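Local atomic coordinates of fumarate lyase (PDB entry 3C8T), a protein that is of unassigned specific function but belongs to the fumarate lyase superfamily, whose members are largely helical proteins that assemble as tetramers. Residues E128-A133 with Q338-L343; A133-A138 with V166-F171; L240-L245 with S333-Q338. All blocks are in the same frame, centred on the assembly; numbering follows the deposited sequence.

Contact 1: residues E128-A133 with Q338-L343; sequences ESVRKA and QAEFML
Ser129 and Glu340 meet through their polar ends, across two helical segments that run nearly parallel, at 20°, with axes 8.8 Å apart. Ser129 OG lies 3.0 Å from Glu340 OE1, but the bonding between them goes through a water that accompanies the pair. It donates to Glu340 OE1 at 2.7 Å and is 2.8 Å from Ser129 OG. Ser129 OG also bonds to Arg125 O of its own helix, while Glu340 OE2 forms a salt bridge with Arg126. In Glu340, chi1 (-75°) sets CG anti to the carbonyl carbon, and the extended chain beyond it carries the carboxylate to Ser129; the length of glutamate lets its charge sit at the partly exposed side while CG packs on the neighbouring helix. A second water joins the backbones, donating at 2.7 Å to both Ala133 O and Leu343 O.

Apolar contact fills the remainder. The glutamate's aliphatic stem packs against serine CB, and Val130 CG2 touches Glu340 CG at 4.0 Å, the two side chains crossing at about a right angle. Val130 also sends CG2 to Ala339 CB and CG1 to Leu343 CD1. Ala133 CB meets Leu343 CB at 4.0 Å; so small a residue lets the backbones come close, with Ala133 CA 5.8 Å from Leu343 CA. Leu343 and Ala339 also touch helix 229-255, the former at Leu248.

The chemistry thus changes across the interface: aliphatic groups pack around buried Val130 and Leu343, and the partly exposed side is bridged by water, with the carboxylate's charge probably offset mainly by Arg126.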
# COMPACT_ATOMS: atom_id res chain seq x y z
N GLU A 128 4.81 -17.31 21.62
CA GLU A 128 4.95 -18.56 22.37
C GLU A 128 3.60 -19.20 22.82
O GLU A 128 3.45 -20.41 22.70
CB GLU A 128 5.92 -18.39 23.56
CG GLU A 128 7.33 -17.93 23.11
CD GLU A 128 7.94 -18.83 21.99
OE1 GLU A 128 8.02 -18.42 20.81
OE2 GLU A 128 8.32 -19.98 22.31
N SER A 129 2.64 -18.41 23.32
CA SER A 129 1.30 -18.96 23.55
C SER A 129 0.63 -19.46 22.28
O SER A 129 -0.03 -20.49 22.32
CB SER A 129 0.34 -17.96 24.20
OG SER A 129 0.94 -17.37 25.31
N VAL A 130 0.76 -18.71 21.18
CA VAL A 130 0.21 -19.16 19.88
C VAL A 130 0.77 -20.56 19.51
O VAL A 130 -0.01 -21.49 19.22
CB VAL A 130 0.33 -18.09 18.71
CG1 VAL A 130 -0.06 -18.68 17.34
CG2 VAL A 130 -0.59 -16.93 19.01
N ARG A 131 2.10 -20.69 19.55
CA ARG A 131 2.78 -21.97 19.26
C ARG A 131 2.27 -23.08 20.19
O ARG A 131 1.97 -24.18 19.71
CB ARG A 131 4.31 -21.83 19.34
CG ARG A 131 4.88 -20.86 18.33
CD ARG A 131 6.31 -20.47 18.65
NE ARG A 131 7.23 -21.55 18.30
CZ ARG A 131 8.44 -21.71 18.83
NH1 ARG A 131 8.88 -20.87 19.77
NH2 ARG A 131 9.21 -22.72 18.42
N LYS A 132 2.16 -22.80 21.49
CA LYS A 132 1.61 -23.80 22.43
C LYS A 132 0.20 -24.29 22.07
O LYS A 132 -0.05 -25.50 22.04
CB LYS A 132 1.63 -23.28 23.87
CG LYS A 132 2.94 -23.57 24.56
CD LYS A 132 3.07 -22.87 25.94
CE LYS A 132 4.29 -21.89 25.96
NZ LYS A 132 4.88 -21.81 27.36
N ALA A 133 -0.72 -23.37 21.81
CA ALA A 133 -2.07 -23.77 21.45
C ALA A 133 -2.12 -24.51 20.10
O ALA A 133 -2.93 -25.42 19.92
CB ALA A 133 -3.03 -22.58 21.49
N GLN A 338 -6.00 -12.31 20.23
CA GLN A 338 -7.22 -12.93 19.69
C GLN A 338 -6.96 -14.35 19.22
O GLN A 338 -7.76 -15.24 19.49
CB GLN A 338 -7.81 -12.10 18.54
CG GLN A 338 -8.44 -10.79 18.98
CD GLN A 338 -9.50 -11.01 20.07
OE1 GLN A 338 -10.33 -11.90 19.95
NE2 GLN A 338 -9.46 -10.22 21.12
N ALA A 339 -5.81 -14.57 18.57
CA ALA A 339 -5.40 -15.94 18.14
C ALA A 339 -5.10 -16.89 19.30
O ALA A 339 -5.53 -18.04 19.25
CB ALA A 339 -4.24 -15.88 17.19
N GLU A 340 -4.36 -16.42 20.32
CA GLU A 340 -4.15 -17.19 21.58
C GLU A 340 -5.50 -17.72 22.15
O GLU A 340 -5.64 -18.86 22.50
CB GLU A 340 -3.52 -16.33 22.70
CG GLU A 340 -2.05 -15.97 22.62
CD GLU A 340 -1.63 -15.05 23.78
OE1 GLU A 340 -1.45 -15.56 24.91
OE2 GLU A 340 -1.47 -13.82 23.57
N PHE A 341 -6.46 -16.81 22.26
CA PHE A 341 -7.75 -17.10 22.83
C PHE A 341 -8.54 -18.08 21.97
O PHE A 341 -9.06 -19.06 22.48
CB PHE A 341 -8.52 -15.79 22.97
CG PHE A 341 -9.94 -15.98 23.41
CD1 PHE A 341 -10.23 -16.24 24.76
CD2 PHE A 341 -10.98 -15.87 22.50
CE1 PHE A 341 -11.55 -16.44 25.18
CE2 PHE A 341 -12.30 -16.06 22.92
CZ PHE A 341 -12.59 -16.35 24.26
N MET A 342 -8.61 -17.81 20.66
CA MET A 342 -9.39 -18.59 19.73
C MET A 342 -8.84 -20.01 19.59
O MET A 342 -9.61 -20.97 19.64
CB MET A 342 -9.52 -17.89 18.37
CG MET A 342 -10.05 -18.77 17.19
SD MET A 342 -10.15 -17.83 15.66
CE MET A 342 -8.41 -17.84 15.08
N LEU A 343 -7.53 -20.12 19.41
CA LEU A 343 -6.85 -21.39 19.20
C LEU A 343 -6.76 -22.19 20.48
O LEU A 343 -6.79 -23.44 20.45
CB LEU A 343 -5.44 -21.17 18.63
CG LEU A 343 -5.40 -20.63 17.20
CD1 LEU A 343 -3.99 -20.09 16.84
CD2 LEU A 343 -5.90 -21.70 16.18
O HOH W 1 0.80 -14.62 26.02
O HOH W 2 -5.10 -25.24 21.46

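Contact 2: residues A133-A138 with V166-F171; sequences ALAALA and VWLSAF
Leu134 carries most of this interface, pressing against three residues of the opposing helix by apolar contact alone. Its CB lies 3.9 Å from Leu168 CB. One methyl, CD1, sits 3.8 Å from Phe171 CD2, approaching the ring obliquely, and also rests on Leu168 CA. The other, CD2, comes to the edge of the Trp167 indole near its plane, 3.6 Å from CE3. A branched leucine suits the place because its two methyls can serve two aromatic neighbours at once.

Leu168 returns the contact over a small residue: its CG stands anti to the backbone N (chi1 176°), and from there CD2 lies 4.0 Å from Ala135 CA, where the short alanine side chain leaves the helix surface within reach.

Polar groups are satisfied off the interface. Trp167 NE1 bonds to Asp251, and Ser169 OG donates back to Val166 O of its own helix at 2.7 Å; Val166 and Ser169 pack on Ile222, and Ala170 on Asp229, of the second subunit.

At 152° the segments are antiparallel, with axes 9.2 Å apart. They belong to helices 104-140 and 160-185, consecutive long helices joined through a small three-stranded sheet, an antiparallel pairing characteristic of the superfamily's central helical bundle.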
# COMPACT_ATOMS: atom_id res chain seq x y z
N ALA A 133 -0.72 -23.37 21.81
CA ALA A 133 -2.07 -23.77 21.45
C ALA A 133 -2.12 -24.51 20.10
O ALA A 133 -2.93 -25.42 19.92
CB ALA A 133 -3.03 -22.58 21.49
N LEU A 134 -1.21 -24.18 19.18
CA LEU A 134 -1.14 -24.87 17.91
C LEU A 134 -0.58 -26.28 18.05
O LEU A 134 -1.12 -27.26 17.43
CB LEU A 134 -0.36 -24.07 16.85
CG LEU A 134 -1.08 -22.83 16.32
CD1 LEU A 134 -0.14 -21.93 15.47
CD2 LEU A 134 -2.32 -23.25 15.54
N ALA A 135 0.49 -26.41 18.85
CA ALA A 135 1.04 -27.73 19.13
C ALA A 135 -0.01 -28.66 19.80
O ALA A 135 -0.11 -29.84 19.46
CB ALA A 135 2.30 -27.61 19.96
N ALA A 136 -0.83 -28.14 20.69
CA ALA A 136 -1.88 -28.96 21.30
C ALA A 136 -2.85 -29.43 20.23
O ALA A 136 -3.20 -30.61 20.18
CB ALA A 136 -2.61 -28.21 22.43
N LEU A 137 -3.29 -28.52 19.37
CA LEU A 137 -4.24 -28.88 18.30
C LEU A 137 -3.62 -29.90 17.36
O LEU A 137 -4.26 -30.87 16.99
CB LEU A 137 -4.70 -27.67 17.50
CG LEU A 137 -5.59 -26.64 18.22
CD1 LEU A 137 -5.66 -25.36 17.38
CD2 LEU A 137 -6.99 -27.18 18.45
N ALA A 138 -2.37 -29.68 16.97
CA ALA A 138 -1.67 -30.57 16.08
C ALA A 138 -1.58 -31.98 16.68
O ALA A 138 -1.80 -32.98 15.98
CB ALA A 138 -0.29 -30.04 15.82
N VAL A 166 0.94 -27.11 9.98
CA VAL A 166 1.33 -26.17 8.94
C VAL A 166 1.29 -24.72 9.52
O VAL A 166 2.26 -23.95 9.35
CB VAL A 166 0.40 -26.34 7.72
CG1 VAL A 166 0.41 -25.07 6.80
CG2 VAL A 166 0.78 -27.59 6.93
N TRP A 167 0.19 -24.37 10.18
CA TRP A 167 0.05 -23.08 10.84
C TRP A 167 1.19 -22.91 11.85
O TRP A 167 1.85 -21.88 11.89
CB TRP A 167 -1.27 -23.03 11.61
CG TRP A 167 -2.55 -23.11 10.79
CD1 TRP A 167 -2.71 -22.83 9.45
CD2 TRP A 167 -3.85 -23.40 11.29
NE1 TRP A 167 -4.04 -22.99 9.08
CE2 TRP A 167 -4.76 -23.33 10.20
CE3 TRP A 167 -4.35 -23.74 12.55
CZ2 TRP A 167 -6.12 -23.58 10.35
CZ3 TRP A 167 -5.70 -24.02 12.69
CH2 TRP A 167 -6.58 -23.94 11.59
N LEU A 168 1.42 -23.93 12.66
CA LEU A 168 2.47 -23.91 13.64
C LEU A 168 3.88 -23.64 13.04
O LEU A 168 4.68 -22.89 13.64
CB LEU A 168 2.47 -25.24 14.42
CG LEU A 168 3.57 -25.48 15.46
CD1 LEU A 168 3.67 -24.32 16.55
CD2 LEU A 168 3.44 -26.89 16.10
N SER A 169 4.17 -24.25 11.89
CA SER A 169 5.50 -24.18 11.30
C SER A 169 5.96 -22.76 10.99
O SER A 169 7.14 -22.44 11.19
CB SER A 169 5.60 -25.06 10.06
OG SER A 169 4.90 -24.46 8.99
N ALA A 170 5.03 -21.96 10.50
CA ALA A 170 5.19 -20.51 10.30
C ALA A 170 5.60 -19.76 11.57
O ALA A 170 6.46 -18.86 11.53
CB ALA A 170 3.85 -19.90 9.73
N PHE A 171 4.93 -20.09 12.68
CA PHE A 171 5.17 -19.42 13.98
C PHE A 171 6.46 -19.85 14.63
O PHE A 171 7.12 -19.04 15.30
CB PHE A 171 3.96 -19.56 14.90
CG PHE A 171 2.82 -18.74 14.46
CD1 PHE A 171 2.79 -17.36 14.73
CD2 PHE A 171 1.82 -19.29 13.65
CE1 PHE A 171 1.75 -16.56 14.26
CE2 PHE A 171 0.80 -18.51 13.16
CZ PHE A 171 0.75 -17.15 13.47

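Contact 3: residues L240-L245 with S333-Q338; sequences LVSGSL and SGILYQ
Leu245 reaches across to Ile335 and Leu336 through a single methyl group. Its CB points toward the facing helix, and CG stands anti to the carbonyl carbon (chi1 -66°), beside the backbone N. At the fork the branches part company. CD1 enters the angle between two successive residues, 3.7 Å from Ile335 CG1 and 3.9 Å from Leu336 CD2, and it also rests on the backbone at Leu336 N, 3.8 Å away. CD2 packs on Ala339, one turn further along. Leucine suits this place because both branches can pack on helix 315-344 while CD2 also touches Phe171 of helix 160-185.

Ile335 meets the CD1 methyl with CG1, which lies between the backbone N and the carbonyl carbon (chi1 69°), the crowded position. Its CD1 continues to Ser242, 3.7 Å from OG and 3.9 Å from CB. Ser242 is small enough to admit this tip, and its hydroxyl is satisfied by Leu238 O in its own helix, so a polar residue can be buried here against a methyl. The CB of Leu336 points neither into the interface nor away from it, yet CD2 ends 3.8 Å from Val241 CG1, the two side chains crossing at about a right angle.

The segments run roughly parallel, at 31°, with axes 10.3 Å apart, a separation bridged chiefly by Leu245, Ile335 and Leu336. Helix 160-185 lies against Val241 and Leu245 through His174 and Phe171, whereas helix 284-306 covers Ser242 and Leu245 with Ala293, Val296 and Ile289. Leu336 reaches Val130 and Arg126 of helix 104-140, while Leu240 and Ser244 pack on Gln236 and Met307 of the second subunit, placing helix 229-255 between the bundle interior and the subunit interface.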
# COMPACT_ATOMS: atom_id res chain seq x y z
N LEU A 240 4.52 -9.55 8.98
CA LEU A 240 4.68 -10.94 8.51
C LEU A 240 3.95 -11.91 9.43
O LEU A 240 3.24 -12.81 8.96
CB LEU A 240 6.18 -11.29 8.44
CG LEU A 240 6.62 -12.50 7.60
CD1 LEU A 240 6.64 -12.11 6.11
CD2 LEU A 240 8.03 -12.92 8.04
N VAL A 241 4.12 -11.74 10.75
CA VAL A 241 3.36 -12.51 11.74
C VAL A 241 1.84 -12.36 11.53
O VAL A 241 1.11 -13.34 11.58
CB VAL A 241 3.73 -12.09 13.17
CG1 VAL A 241 2.89 -12.83 14.21
CG2 VAL A 241 5.21 -12.31 13.41
N SER A 242 1.39 -11.12 11.28
CA SER A 242 -0.03 -10.81 11.07
C SER A 242 -0.54 -11.55 9.85
O SER A 242 -1.66 -12.07 9.86
CB SER A 242 -0.22 -9.30 10.88
OG SER A 242 0.26 -8.63 12.07
N GLY A 243 0.27 -11.62 8.81
CA GLY A 243 -0.08 -12.40 7.63
C GLY A 243 -0.32 -13.84 7.93
O GLY A 243 -1.26 -14.41 7.39
N SER A 244 0.52 -14.44 8.77
CA SER A 244 0.34 -15.84 9.17
C SER A 244 -0.90 -16.02 10.02
O SER A 244 -1.57 -17.03 9.89
CB SER A 244 1.57 -16.40 9.91
OG SER A 244 2.74 -16.35 9.08
N LEU A 245 -1.20 -15.07 10.90
CA LEU A 245 -2.50 -15.07 11.59
C LEU A 245 -3.68 -14.96 10.61
O LEU A 245 -4.66 -15.70 10.72
CB LEU A 245 -2.56 -13.96 12.61
CG LEU A 245 -1.61 -14.11 13.78
CD1 LEU A 245 -1.65 -12.84 14.58
CD2 LEU A 245 -2.00 -15.34 14.65
N SER A 333 -0.12 -7.05 18.56
CA SER A 333 -0.32 -7.64 19.86
C SER A 333 -1.76 -8.05 20.11
O SER A 333 -2.01 -9.11 20.71
CB SER A 333 0.13 -6.65 20.96
OG SER A 333 0.35 -7.31 22.21
N GLY A 334 -2.71 -7.22 19.70
CA GLY A 334 -4.12 -7.54 19.91
C GLY A 334 -4.61 -8.70 19.09
O GLY A 334 -5.35 -9.55 19.60
N ILE A 335 -4.21 -8.77 17.83
CA ILE A 335 -4.58 -9.94 16.99
C ILE A 335 -3.84 -11.24 17.39
O ILE A 335 -4.44 -12.34 17.33
CB ILE A 335 -4.54 -9.65 15.43
CG1 ILE A 335 -3.13 -9.45 14.90
CG2 ILE A 335 -5.40 -8.43 15.08
CD1 ILE A 335 -3.11 -9.11 13.44
N LEU A 336 -2.58 -11.14 17.84
CA LEU A 336 -1.96 -12.31 18.52
C LEU A 336 -2.73 -12.74 19.74
O LEU A 336 -2.89 -13.94 19.96
CB LEU A 336 -0.51 -12.10 18.92
CG LEU A 336 0.51 -12.18 17.79
CD1 LEU A 336 1.67 -11.29 18.19
CD2 LEU A 336 0.94 -13.64 17.42
N TYR A 337 -3.23 -11.79 20.52
CA TYR A 337 -4.03 -12.17 21.68
C TYR A 337 -5.36 -12.85 21.27
O TYR A 337 -5.80 -13.84 21.88
CB TYR A 337 -4.27 -11.02 22.70
CG TYR A 337 -5.28 -11.51 23.71
CD1 TYR A 337 -6.63 -11.13 23.61
CD2 TYR A 337 -4.91 -12.47 24.68
CE1 TYR A 337 -7.60 -11.66 24.49
CE2 TYR A 337 -5.86 -13.00 25.57
CZ TYR A 337 -7.19 -12.59 25.46
OH TYR A 337 -8.14 -13.12 26.30
N GLN A 338 -6.00 -12.31 20.23
CA GLN A 338 -7.22 -12.93 19.69
C GLN A 338 -6.96 -14.35 19.22
O GLN A 338 -7.76 -15.24 19.49
CB GLN A 338 -7.81 -12.10 18.54
CG GLN A 338 -8.44 -10.79 18.98
CD GLN A 338 -9.50 -11.01 20.07
OE1 GLN A 338 -10.33 -11.90 19.95
NE2 GLN A 338 -9.46 -10.22 21.12

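How the contacts relate
The three contacts tie four long helices into one bundle. Contacts 1 and 2 share Ala133 and helix 104-140; contacts 1 and 3 share Gln338 and helix 315-344. Contact 3 lies deepest, its centre about 5 Å from that of the chain; it is buried and, like contact 2, held by packing, though a serine hydroxyl lies against a methyl in contact 3. Contact 1 is partly buried, and it alone adds water bridges and a carboxylate. Their packing is continuous: Leu343 extends from contact 1 to Leu134, and Phe171 of contact 2 lies on Val241. Contacts 2 and 3 also touch the second subunit; contact 1 touches no other chain.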